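Local atomic coordinates of Adp-heptose LPS heptosyltransferase II (Escherichia coli, PDB entry 1PSW), a protein that catalyses the addition of the second heptose, donated by ADP-L-glycero-D-manno-heptose, to the heptosyl-Kdo2-lipid A module during synthesis of the lipopolysaccharide core. Residues L160-E164 with G165-Y169; Y169-Q173 with F174-S178; F191-A194 with K195-P198. One frame throughout, in Å; residues are numbered along the deposited sequence.

Contact 1 of 3, residues L160-E164 with G165-Y169; sequences LQVSE and GEKSY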
loop_
_atom_site.group_PDB
_atom_site.type_symbol
_atom_site.label_atom_id
_atom_site.label_comp_id
_atom_site.label_asym_id
_atom_site.label_seq_id
_atom_site.Cartn_x
_atom_site.Cartn_y
_atom_site.Cartn_z
ATOM N N LEU A 160 -7.903 6.987 1.899
ATOM C CA LEU A 160 -7.095 8.049 2.484
ATOM C C LEU A 160 -7.551 9.407 1.968
ATOM O O LEU A 160 -7.948 9.535 0.813
ATOM C CB LEU A 160 -5.617 7.846 2.132
ATOM C CG LEU A 160 -4.919 6.587 2.661
ATOM C CD1 LEU A 160 -3.498 6.491 2.110
ATOM C CD2 LEU A 160 -4.903 6.615 4.182
ATOM N N GLN A 161 -7.481 10.421 2.823
ATOM C CA GLN A 161 -7.884 11.774 2.454
ATOM C C GLN A 161 -6.698 12.708 2.693
ATOM O O GLN A 161 -5.913 12.500 3.616
ATOM C CB GLN A 161 -9.080 12.222 3.305
ATOM C CG GLN A 161 -10.302 11.298 3.234
ATOM C CD GLN A 161 -11.062 11.417 1.926
ATOM O OE1 GLN A 161 -11.541 12.496 1.575
ATOM N NE2 GLN A 161 -11.183 10.308 1.198
ATOM N N VAL A 162 -6.578 13.727 1.846
ATOM C CA VAL A 162 -5.504 14.715 1.928
ATOM C C VAL A 162 -6.073 16.096 1.586
ATOM O O VAL A 162 -6.767 16.253 0.578
ATOM C CB VAL A 162 -4.355 14.376 0.931
ATOM C CG1 VAL A 162 -3.342 15.511 0.893
ATOM C CG2 VAL A 162 -3.673 13.068 1.323
ATOM N N SER A 163 -5.781 17.101 2.405
ATOM C CA SER A 163 -6.296 18.450 2.158
ATOM C C SER A 163 -5.440 19.245 1.177
ATOM O O SER A 163 -4.279 18.911 0.937
ATOM C CB SER A 163 -6.374 19.222 3.470
ATOM O OG SER A 163 -5.074 19.495 3.966
ATOM N N GLU A 164 -6.008 20.316 0.630
ATOM C CA GLU A 164 -5.280 21.151 -0.317
ATOM C C GLU A 164 -4.093 21.819 0.358
ATOM O O GLU A 164 -3.045 22.006 -0.259
ATOM C CB GLU A 164 -6.203 22.213 -0.918
ATOM C CG GLU A 164 -7.354 21.617 -1.709
ATOM C CD GLU A 164 -6.884 20.594 -2.730
ATOM O OE1 GLU A 164 -6.069 20.954 -3.611
ATOM O OE2 GLU A 164 -7.318 19.423 -2.640
ATOM N N GLY A 165 -4.271 22.181 1.625
ATOM C CA GLY A 165 -3.204 22.821 2.371
ATOM C C GLY A 165 -2.002 21.910 2.514
ATOM O O GLY A 165 -0.850 22.350 2.387
ATOM N N GLU A 166 -2.263 20.633 2.785
ATOM C CA GLU A 166 -1.190 19.655 2.927
ATOM C C GLU A 166 -0.452 19.514 1.597
ATOM O O GLU A 166 0.773 19.563 1.550
ATOM C CB GLU A 166 -1.748 18.290 3.362
ATOM C CG GLU A 166 -2.372 18.281 4.756
ATOM C CD GLU A 166 -2.832 16.896 5.194
ATOM O OE1 GLU A 166 -3.652 16.282 4.483
ATOM O OE2 GLU A 166 -2.380 16.421 6.256
ATOM N N LYS A 167 -1.205 19.340 0.516
ATOM C CA LYS A 167 -0.598 19.197 -0.798
ATOM C C LYS A 167 0.254 20.409 -1.143
ATOM O O LYS A 167 1.372 20.284 -1.639
ATOM C CB LYS A 167 -1.671 19.031 -1.878
ATOM C CG LYS A 167 -2.484 17.747 -1.808
ATOM C CD LYS A 167 -3.574 17.765 -2.886
ATOM C CE LYS A 167 -4.686 16.772 -2.600
ATOM N NZ LYS A 167 -5.818 16.928 -3.555
ATOM N N SER A 168 -0.288 21.592 -0.875
ATOM C CA SER A 168 0.405 22.847 -1.166
ATOM C C SER A 168 1.768 22.960 -0.471
ATOM O O SER A 168 2.793 23.184 -1.127
ATOM C CB SER A 168 -0.487 24.027 -0.775
ATOM O OG SER A 168 0.039 25.234 -1.271
ATOM N N TYR A 169 1.782 22.807 0.849
ATOM C CA TYR A 169 3.029 22.898 1.591
ATOM C C TYR A 169 4.037 21.822 1.210
ATOM O O TYR A 169 5.216 22.101 1.002
ATOM C CB TYR A 169 2.796 22.799 3.103
ATOM C CG TYR A 169 4.104 22.627 3.848
ATOM C CD1 TYR A 169 5.080 23.628 3.806
ATOM C CD2 TYR A 169 4.426 21.421 4.477
ATOM C CE1 TYR A 169 6.341 23.426 4.352
ATOM C CE2 TYR A 169 5.689 21.212 5.031
ATOM C CZ TYR A 169 6.642 22.221 4.958
ATOM O OH TYR A 169 7.910 22.036 5.466
#

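Contact 2 of 3, residues Y169-Q173 with F174-S178; sequences YTCNQ and FSLSS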
loop_
_atom_site.group_PDB
_atom_site.type_symbol
_atom_site.label_atom_id
_atom_site.label_comp_id
_atom_site.label_asym_id
_atom_site.label_seq_id
_atom_site.Cartn_x
_atom_site.Cartn_y
_atom_site.Cartn_z
ATOM N N TYR A 169 1.782 22.807 0.849
ATOM C CA TYR A 169 3.029 22.898 1.591
ATOM C C TYR A 169 4.037 21.822 1.210
ATOM O O TYR A 169 5.216 22.101 1.002
ATOM C CB TYR A 169 2.796 22.799 3.103
ATOM C CG TYR A 169 4.104 22.627 3.848
ATOM C CD1 TYR A 169 5.080 23.628 3.806
ATOM C CD2 TYR A 169 4.426 21.421 4.477
ATOM C CE1 TYR A 169 6.341 23.426 4.352
ATOM C CE2 TYR A 169 5.689 21.212 5.031
ATOM C CZ TYR A 169 6.642 22.221 4.958
ATOM O OH TYR A 169 7.910 22.036 5.466
ATOM N N THR A 170 3.575 20.581 1.142
ATOM C CA THR A 170 4.449 19.462 0.827
ATOM C C THR A 170 5.087 19.608 -0.555
ATOM O O THR A 170 6.242 19.237 -0.736
ATOM C CB THR A 170 3.680 18.127 0.988
ATOM O OG1 THR A 170 3.145 18.050 2.317
ATOM C CG2 THR A 170 4.606 16.950 0.792
ATOM N N CYS A 171 4.352 20.163 -1.519
ATOM C CA CYS A 171 4.941 20.369 -2.834
ATOM C C CYS A 171 6.099 21.363 -2.714
ATOM O O CYS A 171 7.133 21.197 -3.366
ATOM C CB CYS A 171 3.903 20.877 -3.837
ATOM S SG CYS A 171 2.882 19.527 -4.504
ATOM N N ASN A 172 5.937 22.400 -1.892
ATOM C CA ASN A 172 7.025 23.365 -1.709
ATOM C C ASN A 172 8.168 22.731 -0.905
ATOM O O ASN A 172 9.336 23.021 -1.144
ATOM C CB ASN A 172 6.548 24.638 -0.987
ATOM C CG ASN A 172 5.680 25.525 -1.861
ATOM O OD1 ASN A 172 5.935 25.693 -3.061
ATOM N ND2 ASN A 172 4.659 26.119 -1.258
ATOM N N GLN A 173 7.826 21.880 0.056
ATOM C CA GLN A 173 8.822 21.208 0.885
ATOM C C GLN A 173 9.773 20.381 0.020
ATOM O O GLN A 173 10.929 20.165 0.377
ATOM C CB GLN A 173 8.099 20.320 1.897
ATOM C CG GLN A 173 8.945 19.409 2.764
ATOM C CD GLN A 173 8.093 18.805 3.864
ATOM O OE1 GLN A 173 7.084 18.145 3.592
ATOM N NE2 GLN A 173 8.490 19.023 5.107
ATOM N N PHE A 174 9.284 19.928 -1.127
ATOM C CA PHE A 174 10.113 19.137 -2.013
ATOM C C PHE A 174 10.516 19.869 -3.291
ATOM O O PHE A 174 10.862 19.260 -4.300
ATOM C CB PHE A 174 9.418 17.800 -2.281
ATOM C CG PHE A 174 9.523 16.853 -1.126
ATOM C CD1 PHE A 174 10.684 16.107 -0.942
ATOM C CD2 PHE A 174 8.521 16.788 -0.157
ATOM C CE1 PHE A 174 10.848 15.313 0.192
ATOM C CE2 PHE A 174 8.675 15.998 0.980
ATOM C CZ PHE A 174 9.840 15.265 1.156
ATOM N N SER A 175 10.478 21.197 -3.214
ATOM C CA SER A 175 10.878 22.062 -4.316
ATOM C C SER A 175 10.193 21.778 -5.640
ATOM O O SER A 175 10.827 21.825 -6.697
ATOM C CB SER A 175 12.391 21.978 -4.503
ATOM O OG SER A 175 13.063 22.343 -3.318
ATOM N N LEU A 176 8.900 21.485 -5.580
ATOM C CA LEU A 176 8.141 21.212 -6.785
ATOM C C LEU A 176 7.438 22.475 -7.253
ATOM O O LEU A 176 6.909 23.239 -6.444
ATOM C CB LEU A 176 7.110 20.110 -6.529
ATOM C CG LEU A 176 7.694 18.734 -6.210
ATOM C CD1 LEU A 176 6.574 17.760 -5.869
ATOM C CD2 LEU A 176 8.494 18.233 -7.406
ATOM N N SER A 177 7.442 22.686 -8.565
ATOM C CA SER A 177 6.808 23.849 -9.170
ATOM C C SER A 177 5.317 23.634 -9.391
ATOM O O SER A 177 4.885 22.530 -9.719
ATOM C CB SER A 177 7.466 24.159 -10.514
ATOM O OG SER A 177 6.746 25.172 -11.201
ATOM N N SER A 178 4.529 24.693 -9.219
ATOM C CA SER A 178 3.089 24.608 -9.431
ATOM C C SER A 178 2.762 25.081 -10.845
ATOM O O SER A 178 1.596 25.149 -11.228
ATOM C CB SER A 178 2.341 25.488 -8.426
ATOM O OG SER A 178 2.669 25.144 -7.087
HETATM O O HOH W 1 7.892 25.134 -4.850
#

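Contact 3 of 3, residues F191-A194 with K195-P198; sequences FGPA and KRWP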
loop_
_atom_site.group_PDB
_atom_site.type_symbol
_atom_site.label_atom_id
_atom_site.label_comp_id
_atom_site.label_asym_id
_atom_site.label_seq_id
_atom_site.Cartn_x
_atom_site.Cartn_y
_atom_site.Cartn_z
ATOM N N PHE A 191 8.522 -7.028 -4.965
ATOM C CA PHE A 191 8.683 -8.417 -5.379
ATOM C C PHE A 191 9.792 -8.708 -6.382
ATOM O O PHE A 191 9.861 -9.813 -6.916
ATOM C CB PHE A 191 7.362 -8.978 -5.903
ATOM C CG PHE A 191 6.439 -9.459 -4.820
ATOM C CD1 PHE A 191 5.959 -8.580 -3.855
ATOM C CD2 PHE A 191 6.049 -10.794 -4.765
ATOM C CE1 PHE A 191 5.102 -9.022 -2.849
ATOM C CE2 PHE A 191 5.192 -11.249 -3.764
ATOM C CZ PHE A 191 4.717 -10.360 -2.804
ATOM N N GLY A 192 10.654 -7.728 -6.646
ATOM C CA GLY A 192 11.759 -7.961 -7.560
ATOM C C GLY A 192 11.713 -7.338 -8.945
ATOM O O GLY A 192 10.661 -6.910 -9.411
ATOM N N PRO A 193 12.862 -7.300 -9.638
ATOM C CA PRO A 193 13.011 -6.735 -10.984
ATOM C C PRO A 193 12.031 -7.273 -12.016
ATOM O O PRO A 193 11.593 -6.536 -12.891
ATOM C CB PRO A 193 14.454 -7.081 -11.346
ATOM C CG PRO A 193 15.143 -7.056 -10.030
ATOM C CD PRO A 193 14.158 -7.791 -9.140
ATOM N N ALA A 194 11.692 -8.553 -11.912
ATOM C CA ALA A 194 10.779 -9.179 -12.858
ATOM C C ALA A 194 9.436 -8.474 -12.961
ATOM O O ALA A 194 8.777 -8.543 -13.992
ATOM C CB ALA A 194 10.567 -10.650 -12.493
ATOM N N LYS A 195 9.017 -7.802 -11.899
ATOM C CA LYS A 195 7.734 -7.118 -11.931
ATOM C C LYS A 195 7.845 -5.640 -12.280
ATOM O O LYS A 195 6.849 -4.921 -12.260
ATOM C CB LYS A 195 7.022 -7.299 -10.590
ATOM C CG LYS A 195 6.757 -8.759 -10.284
ATOM C CD LYS A 195 5.916 -8.951 -9.045
ATOM C CE LYS A 195 5.673 -10.433 -8.795
ATOM N NZ LYS A 195 4.735 -10.651 -7.662
ATOM N N ARG A 196 9.043 -5.188 -12.626
ATOM C CA ARG A 196 9.224 -3.783 -12.956
ATOM C C ARG A 196 9.160 -3.457 -14.439
ATOM O O ARG A 196 9.742 -4.151 -15.273
ATOM C CB ARG A 196 10.560 -3.268 -12.415
ATOM C CG ARG A 196 10.620 -3.133 -10.909
ATOM C CD ARG A 196 11.831 -2.312 -10.492
ATOM N NE ARG A 196 12.925 -3.133 -10.007
ATOM C CZ ARG A 196 14.170 -2.700 -9.835
ATOM N NH1 ARG A 196 14.491 -1.440 -10.112
ATOM N NH2 ARG A 196 15.100 -3.535 -9.382
ATOM N N TRP A 197 8.426 -2.404 -14.772
ATOM C CA TRP A 197 8.372 -1.968 -16.159
ATOM C C TRP A 197 9.785 -1.410 -16.326
ATOM O O TRP A 197 10.312 -0.781 -15.408
ATOM C CB TRP A 197 7.341 -0.866 -16.322
ATOM C CG TRP A 197 6.937 -0.609 -17.727
ATOM C CD1 TRP A 197 6.689 -1.533 -18.696
ATOM C CD2 TRP A 197 6.632 0.667 -18.298
ATOM N NE1 TRP A 197 6.226 -0.912 -19.841
ATOM C CE2 TRP A 197 6.174 0.435 -19.616
ATOM C CE3 TRP A 197 6.666 1.983 -17.809
ATOM C CZ2 TRP A 197 5.792 1.474 -20.464
ATOM C CZ3 TRP A 197 6.278 3.020 -18.656
ATOM C CH2 TRP A 197 5.834 2.754 -19.964
ATOM N N PRO A 198 10.427 -1.641 -17.483
ATOM C CA PRO A 198 11.793 -1.154 -17.735
ATOM C C PRO A 198 12.055 0.332 -17.488
ATOM O O PRO A 198 11.249 1.193 -17.848
ATOM C CB PRO A 198 12.025 -1.528 -19.193
ATOM C CG PRO A 198 11.236 -2.791 -19.337
ATOM C CD PRO A 198 9.946 -2.460 -18.610
HETATM O O HOH W 2 9.904 -6.803 -15.829
#

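Contact 1 of 3, residues L160-E164 with G165-Y169
K167 reaches back from the first turn of helix 164-173 over the residues that lead into it. Its CB lies near the carbonyl oxygens of E164 and S163. CG comes next, 3.6 Å from CG1 of V162, the two side chains passing at a slant, and it also rests near S163 O. The chain then runs out nearly straight: CD passes S163 O and approaches E164 OE2, CE lies near both E164 OE2 and V162 O, and NZ closes a salt bridge of 3.1 Å with E164 OE2. That oxygen is approached on its syn side, with NZ 23° out of the carboxylate plane. E164 lies alongside K167 and points the same way, and its bend at chi2 (-51°) turns the carboxylate toward the lysine. With an alanine here, the E164 carboxylate would probably lose its charged mate and V162 CG1 its neighbour CG.

The helix itself opens with a capping box, in which S163, the N-cap residue, and E166 exchange side-chain-to-backbone bonds. S163 OG, held between its own N and carbonyl carbon (chi1 68°), accepts from E166 N at 3.3 Å. In return, S163 N donates to E166 OE1 at 3.1 Å, meeting that oxygen on its anti side. E166 OE1 also sits 3.5 Å from V162 CA, while the second oxygen, OE2, is in a salt bridge with R47, so the carboxylate is gripped at both ends. The first regular helical bonds follow, K167 N to S163 O at 3.1 Å and S168 N to E164 O at 2.9 Å. V162 and K167 also touch A260, at the end of helix 252-260.

Contact 2 of 3, residues Y169-Q173 with F174-S178
Two backbone bonds of unlike geometry join C171 and N172 to the residues that leave helix 164-173. L176 N donates to C171 O at 2.8 Å, and S175 N donates to N172 O at 3.0 Å. The first is fairly direct, with a C=O...N angle of 157°; in the second the donor stands well above the carbonyl plane. Together with the positive phi of S175, they define a Schellman motif, the classic close of a helix C-terminus. F174 N, on the first residue past the helix, makes weak hydrogen bonds to T170 O and C171 O, so C171 O accepts one well-aligned bond and one weak one.

L176 CB packs 3.3 Å from C171 O and 4.3 Å from C171 CB, the latter an apolar contact between the two side chains. F174 lies beside both T170 and Q173, all pointing the same way. With OG1 turned beside the backbone N (chi1 -56°), T170 CG2 is the branch that faces the ring, 4.0 Å from F174 CD2, while T170 O meets the ring in plane at its edge. Q173 extends along the ring and brings OE1 to 3.7 Å from F174 CE2, its amide plane turned 65° from that of the ring, and OE1 also takes a weak hydrogen bond from Q254 NE2. A water bridges the exit, donating to N172 OD1 and to L176 O, both at 2.7 Å.

Farther out, T170 OG1 bonds to E166 O one turn earlier, and R244 NE bonds to F174 O. The F174 ring and T170 pack on L258 of helix 252-260, with L246 and T250 also touching the ring, whereas C171 and L176 rest on M182 at the start of strand 182-186.

Contact 3 of 3, residues F191-A194 with K195-P198
F191 and K195 lie side by side and point the same way, with the lysine laid along the root of the aromatic side chain. K195 runs fully extended from CG onward, and that straightness carries its tip to the ring: CD is 3.5 Å from F191 CB, and NZ ends 3.2 Å from F191 CD2. The ammonium approaches at an oblique angle, neither squarely over the face nor in the plane of the ring, and lies nearer to CG and CD2 than to the far end. The lysine also touches P289 and S290 of another loop.

P193 and R196 meet differently, their side chains passing at a slant. A bend at chi3 (-102°) turns the end of the arginine toward the proline, so that NE sits 3.7 Å from P193 CA and NH2 lies 3.6 Å from P193 CG. R196 also touches A189 and Y323.

Between the two pairs the backbone makes a tight turn. K195 N donates to G192 O at 3.1 Å and R196 N to P193 O at 2.9 Å; both donors stand above the carbonyl plane. G192, with phi 107° and psi 165°, takes a conformation in which a side chain would be jammed against the preceding carbonyl and crowded by P193 CD. A water lies within hydrogen-bonding distance of both A194 O (2.8 Å) and R196 O (2.7 Å), bridging the turn and the residues that follow it.

Successive i to i+3 bonds of this kind mark a short 3-10 turn. It lies in the connection between strand 182-186 and helix 199-211, a beta-alpha link leaving the second parallel sheet of this GT-B glycosyltransferase, and the segment ends at P198, the N-cap of that helix.

In the fold
Contacts 1 and 2 bracket one element, helix 164-173, sharing Y169 and lying on the same side of the chain's centre. Their chemistry differs with their ends: the start is a surface arrangement of charges and a serine, whereas the finish is partly buried, with an aromatic ring and a leucine turned onto neighbouring elements. Helix 252-260 is touched by both. Contact 3 stands apart, its nearest atoms about 18 Å from contact 1 and about 19 Å from contact 2. Like contact 1 it is a surface contact, but its lysine lies against a phenylalanine ring instead of a carboxylate, and it lies in the loop before helix 199-211, ending at that helix's N-cap.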